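Local coordinates for UPF0230 protein TM1468 (Thermotoga maritima, PDB 1VPV), which binds long-chain fatty acids such as palmitate and may take part in lipid transport or fatty acid metabolism, at residues Ile213-Val218 and Ile225-Glu230; Glu31-Asp36 and Val143-Leu148. All coordinates share one frame; numbering follows the deposited sequence.

Both interactions set a helix against a neighbouring element at the periphery of the DegV fold, with centres about 31 Å apart on opposite sides of the chain's centre, and they share no strand or helix. Interaction 1 is local: helix 220-232 turns back along strand 211-219, an outermost strand of one mixed sheet. Interaction 2 joins residues more than a hundred positions apart, tying the turn before strand 35-43, in the other sheet, to helix 138-149. Each is partly buried. In interaction 1 a tyrosine hydroxyl meets a helix carbonyl of the buried Ala227 and a long ion pair lies farther out; in interaction 2 a buried arginine grips two loop carbonyls, with a water bridge at its margin.

Interaction 1 of 2, residues Ile213-Val218 and Ile225-Glu230; sequences IPYRKV and IEALIE
With CG set between its backbone N and carbonyl carbon (chi1 70°), Tyr215 swings its ring toward helix 220-232, while Arg216 keeps its chain extended from CG to NE and runs past Ala227 to Glu230. The phenol OH of Tyr215 donates to O of Ala227 at 2.8 Å. The oxygen lies at the ring's edge, near its plane, but the hydroxyl stands above the carbonyl plane, 61° out of it. CD2 of Leu228 comes to 3.7 Å from OH of Tyr215. Two consecutive residues can face the helix because Tyr215 and Arg216 form a classic beta bulge opposite Cys204 on strand 201-208. The segments run nearly antiparallel, their axes 9.5 Å apart at closest approach. CB of Ala227 sits 3.8 Å from NH1 of Arg216. Farther out, NH1 of Arg216 and OE2 of Glu230 form a long salt bridge of 3.6 Å, with guanidinium and carboxylate planes 79° apart. A water accepts weakly from NH2 of Arg216 and donates to OE1 of Glu230. Lys231 adds a cation-pi contact to the Tyr215 ring. The hydroxyl bond, though off the lone pairs, probably holds the phenol against the helix, whereas the water-backed ion pair is likely to be a looser link.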
ATOM      1  N   ILE A 213      12.730   5.639  -2.298  1.00 25.97           N
ATOM      2  CA  ILE A 213      14.149   5.772  -2.149  1.00 26.48           C
ATOM      3  C   ILE A 213      14.842   4.407  -2.237  1.00 26.26           C
ATOM      4  O   ILE A 213      14.738   3.594  -1.318  1.00 24.85           O
ATOM      5  CB  ILE A 213      14.470   6.392  -0.799  1.00 28.56           C
ATOM      6  CG1 ILE A 213      13.532   7.585  -0.530  1.00 30.96           C
ATOM      7  CG2 ILE A 213      16.001   6.757  -0.714  1.00 23.48           C
ATOM      8  CD1 ILE A 213      13.720   8.777  -1.437  1.00 30.55           C
ATOM      9  N   PRO A 214      15.575   4.166  -3.332  1.00 25.94           N
ATOM     10  CA  PRO A 214      16.431   2.968  -3.385  1.00 23.87           C
ATOM     11  C   PRO A 214      17.551   3.198  -2.411  1.00 23.17           C
ATOM     12  O   PRO A 214      18.101   4.291  -2.382  1.00 22.65           O
ATOM     13  CB  PRO A 214      16.997   2.947  -4.817  1.00 21.93           C
ATOM     14  CG  PRO A 214      16.404   4.115  -5.544  1.00 27.34           C
ATOM     15  CD  PRO A 214      15.690   5.015  -4.530  1.00 27.49           C
ATOM     16  N   TYR A 215      17.877   2.217  -1.592  1.00 21.90           N
ATOM     17  CA  TYR A 215      18.967   2.431  -0.630  1.00 21.05           C
ATOM     18  C   TYR A 215      20.066   1.343  -0.668  1.00 21.19           C
ATOM     19  O   TYR A 215      21.135   1.530  -0.090  1.00 23.82           O
ATOM     20  CB  TYR A 215      18.365   2.602   0.771  1.00 18.26           C
ATOM     21  CG  TYR A 215      17.781   1.351   1.324  1.00 16.47           C
ATOM     22  CD1 TYR A 215      16.463   1.013   1.088  1.00 20.93           C
ATOM     23  CD2 TYR A 215      18.569   0.471   2.068  1.00 22.14           C
ATOM     24  CE1 TYR A 215      15.923  -0.152   1.593  1.00 22.31           C
ATOM     25  CE2 TYR A 215      18.055  -0.701   2.553  1.00 16.05           C
ATOM     26  CZ  TYR A 215      16.740  -1.008   2.334  1.00 17.59           C
ATOM     27  OH  TYR A 215      16.218  -2.173   2.868  1.00 25.01           O
ATOM     28  N   ARG A 216      19.825   0.229  -1.361  1.00 20.87           N
ATOM     29  CA  ARG A 216      20.817  -0.843  -1.449  1.00 22.58           C
ATOM     30  C   ARG A 216      20.610  -1.716  -2.678  1.00 21.26           C
ATOM     31  O   ARG A 216      19.483  -1.968  -3.090  1.00 21.56           O
ATOM     32  CB  ARG A 216      20.751  -1.722  -0.201  1.00 24.52           C
ATOM     33  CG  ARG A 216      22.077  -2.210   0.260  1.00 25.53           C
ATOM     34  CD  ARG A 216      21.994  -2.676   1.669  1.00 31.95           C
ATOM     35  NE  ARG A 216      23.129  -3.515   2.027  1.00 36.96           N
ATOM     36  CZ  ARG A 216      23.204  -4.259   3.133  1.00 37.83           C
ATOM     37  NH1 ARG A 216      22.199  -4.276   4.002  1.00 32.99           N
ATOM     38  NH2 ARG A 216      24.296  -4.994   3.368  1.00 37.75           N
ATOM     39  N   LYS A 217      21.712  -2.136  -3.273  1.00 20.38           N
ATOM     40  CA  LYS A 217      21.718  -3.147  -4.322  1.00 23.42           C
ATOM     41  C   LYS A 217      22.434  -4.310  -3.715  1.00 20.34           C
ATOM     42  O   LYS A 217      23.522  -4.156  -3.183  1.00 22.08           O
ATOM     43  CB  LYS A 217      22.517  -2.719  -5.552  1.00 22.26           C
ATOM     44  CG  LYS A 217      22.091  -1.396  -6.156  1.00 35.00           C
ATOM     45  CD  LYS A 217      23.208  -0.748  -7.044  1.00 33.25           C
ATOM     46  CE  LYS A 217      23.096  -1.224  -8.496  1.00 45.04           C
ATOM     47  NZ  LYS A 217      23.945  -0.422  -9.432  1.00 48.89           N
ATOM     48  N   VAL A 218      21.840  -5.481  -3.783  1.00 20.72           N
ATOM     49  CA  VAL A 218      22.513  -6.683  -3.326  1.00 21.50           C
ATOM     50  C   VAL A 218      22.273  -7.779  -4.382  1.00 23.52           C
ATOM     51  O   VAL A 218      21.565  -7.547  -5.399  1.00 22.57           O
ATOM     52  CB  VAL A 218      21.960  -7.120  -1.973  1.00 22.25           C
ATOM     53  CG1 VAL A 218      22.033  -5.995  -0.956  1.00 24.22           C
ATOM     54  CG2 VAL A 218      20.522  -7.591  -2.124  1.00 23.79           C
ATOM     55  N   ILE A 225      16.473  -9.931   1.574  1.00 22.80           N
ATOM     56  CA  ILE A 225      15.690 -10.100   2.798  1.00 23.84           C
ATOM     57  C   ILE A 225      16.418  -9.447   3.964  1.00 25.17           C
ATOM     58  O   ILE A 225      15.813  -8.642   4.680  1.00 24.66           O
ATOM     59  CB  ILE A 225      15.430 -11.626   3.097  1.00 24.57           C
ATOM     60  CG1 ILE A 225      14.317 -12.176   2.204  1.00 26.47           C
ATOM     61  CG2 ILE A 225      15.124 -11.895   4.566  1.00 19.03           C
ATOM     62  CD1 ILE A 225      14.354 -13.735   2.122  1.00 23.76           C
ATOM     63  N   GLU A 226      17.704  -9.786   4.147  1.00 25.94           N
ATOM     64  CA  GLU A 226      18.517  -9.175   5.216  1.00 27.30           C
ATOM     65  C   GLU A 226      18.531  -7.652   5.107  1.00 23.27           C
ATOM     66  O   GLU A 226      18.361  -6.942   6.101  1.00 23.19           O
ATOM     67  CB  GLU A 226      19.958  -9.661   5.190  1.00 25.35           C
ATOM     68  CG  GLU A 226      20.212 -11.089   5.689  1.00 38.98           C
ATOM     69  CD  GLU A 226      21.620 -11.659   5.277  1.00 37.16           C
ATOM     70  OE1 GLU A 226      22.616 -10.885   5.224  1.00 50.61           O
ATOM     71  OE2 GLU A 226      21.722 -12.888   5.015  1.00 41.49           O
ATOM     72  N   ALA A 227      18.733  -7.144   3.895  1.00 20.99           N
ATOM     73  CA  ALA A 227      18.765  -5.696   3.680  1.00 19.61           C
ATOM     74  C   ALA A 227      17.470  -5.003   4.131  1.00 20.98           C
ATOM     75  O   ALA A 227      17.519  -3.886   4.654  1.00 20.05           O
ATOM     76  CB  ALA A 227      19.028  -5.384   2.229  1.00 17.08           C
ATOM     77  N   LEU A 228      16.322  -5.659   3.942  1.00 20.50           N
ATOM     78  CA  LEU A 228      15.026  -5.004   4.249  1.00 21.97           C
ATOM     79  C   LEU A 228      14.862  -4.872   5.747  1.00 22.24           C
ATOM     80  O   LEU A 228      14.337  -3.877   6.250  1.00 20.66           O
ATOM     81  CB  LEU A 228      13.828  -5.805   3.688  1.00 20.18           C
ATOM     82  CG  LEU A 228      13.603  -5.996   2.179  1.00 20.76           C
ATOM     83  CD1 LEU A 228      12.081  -6.154   1.855  1.00 19.78           C
ATOM     84  CD2 LEU A 228      14.172  -4.851   1.431  1.00 20.06           C
ATOM     85  N   ILE A 229      15.304  -5.922   6.436  1.00 22.07           N
ATOM     86  CA  ILE A 229      15.204  -6.020   7.856  1.00 23.32           C
ATOM     87  C   ILE A 229      16.244  -5.113   8.499  1.00 23.95           C
ATOM     88  O   ILE A 229      15.952  -4.506   9.518  1.00 21.78           O
ATOM     89  CB  ILE A 229      15.340  -7.491   8.335  1.00 23.59           C
ATOM     90  CG1 ILE A 229      14.100  -8.280   7.899  1.00 25.18           C
ATOM     91  CG2 ILE A 229      15.500  -7.568   9.867  1.00 19.66           C
ATOM     92  CD1 ILE A 229      14.246  -9.775   8.021  1.00 26.60           C
ATOM     93  N   GLU A 230      17.429  -5.006   7.903  1.00 25.28           N
ATOM     94  CA  GLU A 230      18.438  -4.067   8.427  1.00 27.45           C
ATOM     95  C   GLU A 230      17.973  -2.613   8.286  1.00 23.87           C
ATOM     96  O   GLU A 230      18.233  -1.807   9.165  1.00 25.69           O
ATOM     97  CB  GLU A 230      19.833  -4.281   7.804  1.00 25.94           C
ATOM     98  CG  GLU A 230      20.419  -5.642   8.128  1.00 31.01           C
ATOM     99  CD  GLU A 230      21.856  -5.839   7.650  1.00 36.14           C
ATOM    100  OE1 GLU A 230      22.777  -5.204   8.229  1.00 54.01           O
ATOM    101  OE2 GLU A 230      22.075  -6.664   6.723  1.00 49.80           O
TER
HETATM  102  O   HOH W   1      25.303  -5.209   6.344  1.00 41.23           O

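Interaction 2 of 2, residues Glu31-Asp36 and Val143-Leu148; sequences EKYDID and VAREML
Arg145, buried on helix 138-149, reaches the turn at Tyr33 and Asp34 with its chain bent at chi2 and chi3 (55° and 75°), which curls the guanidinium over to the loop carbonyls. NE of Arg145 donates to O of Tyr33 at 2.7 Å, and NH2 adds a weak bond to that same oxygen. NH2 of Arg145 also donates to O of Asp34 at 3.1 Å. Both acceptors lie at the guanidinium's edge in its plane, though the nitrogens stand above the carbonyl planes. CG of Arg145 meets the edge of the Tyr33 ring, 3.7 Å from CD1, and ring and guanidinium are nearly coplanar. This turn links helix 29-32 to strand 35-43, which pairs in parallel with strand 15-20 in one of the DegV fold's two mixed sheets; NH2 also bonds to O of Val15 there. OD2 of Asp34, held by Tyr95, lies well out of the guanidinium plane and offers NH2 only its charge; OD1 pairs with Lys16. A leucine in place of Arg145 would probably leave the Tyr33 and Asp34 carbonyls without these donors and the turn less firmly tied. One residue on, OE2 of Glu146, salt-bridged to Arg243, accepts from a water 2.7 Å from OH of Tyr33.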
ATOM      1  N   GLU A  31     -14.396  -6.656   4.509  1.00 24.56           N
ATOM      2  CA  GLU A  31     -15.608  -6.890   5.268  1.00 24.60           C
ATOM      3  C   GLU A  31     -15.348  -6.746   6.789  1.00 23.17           C
ATOM      4  O   GLU A  31     -16.148  -6.195   7.519  1.00 24.00           O
ATOM      5  CB  GLU A  31     -16.176  -8.274   4.923  1.00 23.74           C
ATOM      6  CG  GLU A  31     -17.642  -8.246   4.504  1.00 33.46           C
ATOM      7  N   LYS A  32     -14.209  -7.232   7.245  1.00 21.96           N
ATOM      8  CA  LYS A  32     -13.919  -7.331   8.653  1.00 21.78           C
ATOM      9  C   LYS A  32     -13.752  -5.934   9.312  1.00 22.19           C
ATOM     10  O   LYS A  32     -14.213  -5.732  10.434  1.00 19.61           O
ATOM     11  CB  LYS A  32     -12.662  -8.192   8.816  1.00 21.06           C
ATOM     12  CG  LYS A  32     -12.132  -8.379  10.228  1.00 24.99           C
ATOM     13  CD  LYS A  32     -11.096  -9.525  10.233  1.00 28.27           C
ATOM     14  CE  LYS A  32     -10.001  -9.351  11.289  1.00 38.06           C
ATOM     15  NZ  LYS A  32     -10.537  -9.196  12.664  1.00 42.58           N
ATOM     16  N   TYR A  33     -13.094  -4.996   8.621  1.00 20.57           N
ATOM     17  CA  TYR A  33     -12.936  -3.626   9.113  1.00 22.75           C
ATOM     18  C   TYR A  33     -13.761  -2.600   8.315  1.00 23.18           C
ATOM     19  O   TYR A  33     -13.560  -1.374   8.478  1.00 22.40           O
ATOM     20  CB  TYR A  33     -11.446  -3.216   9.129  1.00 22.80           C
ATOM     21  CG  TYR A  33     -10.629  -4.084  10.041  1.00 22.54           C
ATOM     22  CD1 TYR A  33     -10.856  -4.086  11.421  1.00 24.05           C
ATOM     23  CD2 TYR A  33      -9.665  -4.936   9.540  1.00 19.72           C
ATOM     24  CE1 TYR A  33     -10.104  -4.903  12.272  1.00 21.69           C
ATOM     25  CE2 TYR A  33      -8.931  -5.759  10.376  1.00 21.40           C
ATOM     26  CZ  TYR A  33      -9.145  -5.734  11.735  1.00 21.21           C
ATOM     27  OH  TYR A  33      -8.394  -6.549  12.551  1.00 25.68           O
ATOM     28  N   ASP A  34     -14.700  -3.088   7.496  1.00 22.36           N
ATOM     29  CA  ASP A  34     -15.555  -2.221   6.650  1.00 22.73           C
ATOM     30  C   ASP A  34     -14.706  -1.164   5.865  1.00 22.61           C
ATOM     31  O   ASP A  34     -14.870   0.065   5.990  1.00 18.83           O
ATOM     32  CB  ASP A  34     -16.683  -1.589   7.480  1.00 21.35           C
ATOM     33  CG  ASP A  34     -17.760  -0.921   6.599  1.00 29.36           C
ATOM     34  OD1 ASP A  34     -17.777  -1.220   5.384  1.00 30.87           O
ATOM     35  OD2 ASP A  34     -18.590  -0.121   7.103  1.00 28.04           O
ATOM     36  N   ILE A  35     -13.754  -1.688   5.101  1.00 22.94           N
ATOM     37  CA  ILE A  35     -12.890  -0.895   4.278  1.00 22.94           C
ATOM     38  C   ILE A  35     -13.201  -1.261   2.808  1.00 23.00           C
ATOM     39  O   ILE A  35     -13.220  -2.426   2.446  1.00 21.15           O
ATOM     40  CB  ILE A  35     -11.419  -1.188   4.577  1.00 24.02           C
ATOM     41  CG1 ILE A  35     -11.048  -0.784   6.004  1.00 25.81           C
ATOM     42  CG2 ILE A  35     -10.503  -0.495   3.562  1.00 25.57           C
ATOM     43  CD1 ILE A  35      -9.716  -1.336   6.448  1.00 23.22           C
ATOM     44  N   ASP A  36     -13.427  -0.237   1.988  1.00 22.68           N
ATOM     45  CA  ASP A  36     -13.675  -0.376   0.577  1.00 22.30           C
ATOM     46  C   ASP A  36     -12.425   0.059  -0.163  1.00 22.03           C
ATOM     47  O   ASP A  36     -11.617   0.838   0.364  1.00 25.51           O
ATOM     48  CB  ASP A  36     -14.830   0.549   0.207  1.00 24.33           C
ATOM     49  CG  ASP A  36     -15.524   0.172  -1.102  1.00 29.42           C
ATOM     50  OD1 ASP A  36     -15.127  -0.815  -1.768  1.00 27.51           O
ATOM     51  OD2 ASP A  36     -16.480   0.905  -1.456  1.00 30.64           O
ATOM     52  N   VAL A 143      -6.101   0.556  12.219  1.00 21.50           N
ATOM     53  CA  VAL A 143      -5.956   1.273  13.482  1.00 23.32           C
ATOM     54  C   VAL A 143      -7.075   2.278  13.630  1.00 22.38           C
ATOM     55  O   VAL A 143      -7.625   2.404  14.689  1.00 21.30           O
ATOM     56  CB  VAL A 143      -4.581   1.994  13.580  1.00 24.66           C
ATOM     57  CG1 VAL A 143      -4.551   2.913  14.756  1.00 25.46           C
ATOM     58  CG2 VAL A 143      -3.431   0.954  13.694  1.00 24.31           C
ATOM     59  N   ALA A 144      -7.414   2.986  12.556  1.00 22.12           N
ATOM     60  CA  ALA A 144      -8.536   3.898  12.594  1.00 22.02           C
ATOM     61  C   ALA A 144      -9.813   3.171  12.948  1.00 21.43           C
ATOM     62  O   ALA A 144     -10.666   3.705  13.679  1.00 19.70           O
ATOM     63  CB  ALA A 144      -8.706   4.581  11.274  1.00 23.27           C
ATOM     64  N   ARG A 145      -9.970   1.957  12.437  1.00 20.65           N
ATOM     65  CA  ARG A 145     -11.216   1.222  12.715  1.00 19.77           C
ATOM     66  C   ARG A 145     -11.280   0.854  14.184  1.00 19.43           C
ATOM     67  O   ARG A 145     -12.300   1.056  14.855  1.00 18.75           O
ATOM     68  CB  ARG A 145     -11.324  -0.054  11.863  1.00 19.69           C
ATOM     69  CG  ARG A 145     -12.588  -0.870  12.143  1.00 20.20           C
ATOM     70  CD  ARG A 145     -13.893  -0.010  11.985  1.00 17.30           C
ATOM     71  NE  ARG A 145     -14.199   0.226  10.567  1.00 18.86           N
ATOM     72  CZ  ARG A 145     -15.012   1.172  10.098  1.00 17.30           C
ATOM     73  NH1 ARG A 145     -15.622   2.017  10.900  1.00 23.78           N
ATOM     74  NH2 ARG A 145     -15.202   1.277   8.800  1.00 24.76           N
ATOM     75  N   GLU A 146     -10.171   0.325  14.686  1.00 20.04           N
ATOM     76  CA  GLU A 146     -10.137  -0.187  16.045  1.00 23.19           C
ATOM     77  C   GLU A 146     -10.454   0.946  16.994  1.00 24.26           C
ATOM     78  O   GLU A 146     -11.292   0.790  17.876  1.00 27.03           O
ATOM     79  CB  GLU A 146      -8.799  -0.831  16.376  1.00 21.44           C
ATOM     80  CG  GLU A 146      -8.548  -2.071  15.533  1.00 23.82           C
ATOM     81  CD  GLU A 146      -7.082  -2.513  15.544  1.00 29.99           C
ATOM     82  OE1 GLU A 146      -6.167  -1.660  15.460  1.00 32.80           O
ATOM     83  OE2 GLU A 146      -6.847  -3.730  15.638  1.00 36.09           O
HETATM   84  N   MSE A 147      -9.858   2.110  16.777  1.00 24.17           N
HETATM   85  CA  MSE A 147     -10.131   3.200  17.694  1.00 27.96           C
HETATM   86  C   MSE A 147     -11.521   3.831  17.505  1.00 24.39           C
HETATM   87  O   MSE A 147     -12.083   4.345  18.472  1.00 26.42           O
HETATM   88  CB  MSE A 147      -8.976   4.196  17.775  1.00 24.93           C
HETATM   89  CG  MSE A 147      -8.530   4.807  16.540  1.00 32.93           C
HETATM   90 SE   MSE A 147      -6.851   5.858  16.816  1.00 43.00          SE
HETATM   91  CE  MSE A 147      -5.760   4.538  17.860  1.00 55.54           C
ATOM     92  N   LEU A 148     -12.117   3.722  16.317  1.00 23.47           N
ATOM     93  CA  LEU A 148     -13.556   4.052  16.155  1.00 23.40           C
ATOM     94  C   LEU A 148     -14.457   3.010  16.854  1.00 23.79           C
ATOM     95  O   LEU A 148     -15.430   3.370  17.499  1.00 24.45           O
ATOM     96  CB  LEU A 148     -13.957   4.222  14.685  1.00 20.68           C
ATOM     97  CG  LEU A 148     -13.269   5.396  13.970  1.00 26.71           C
ATOM     98  CD1 LEU A 148     -13.388   5.280  12.467  1.00 28.14           C
ATOM     99  CD2 LEU A 148     -13.819   6.735  14.424  1.00 26.92           C
TER
HETATM  100  O   HOH W   2      -8.614  -5.807  15.087  1.00 36.90           O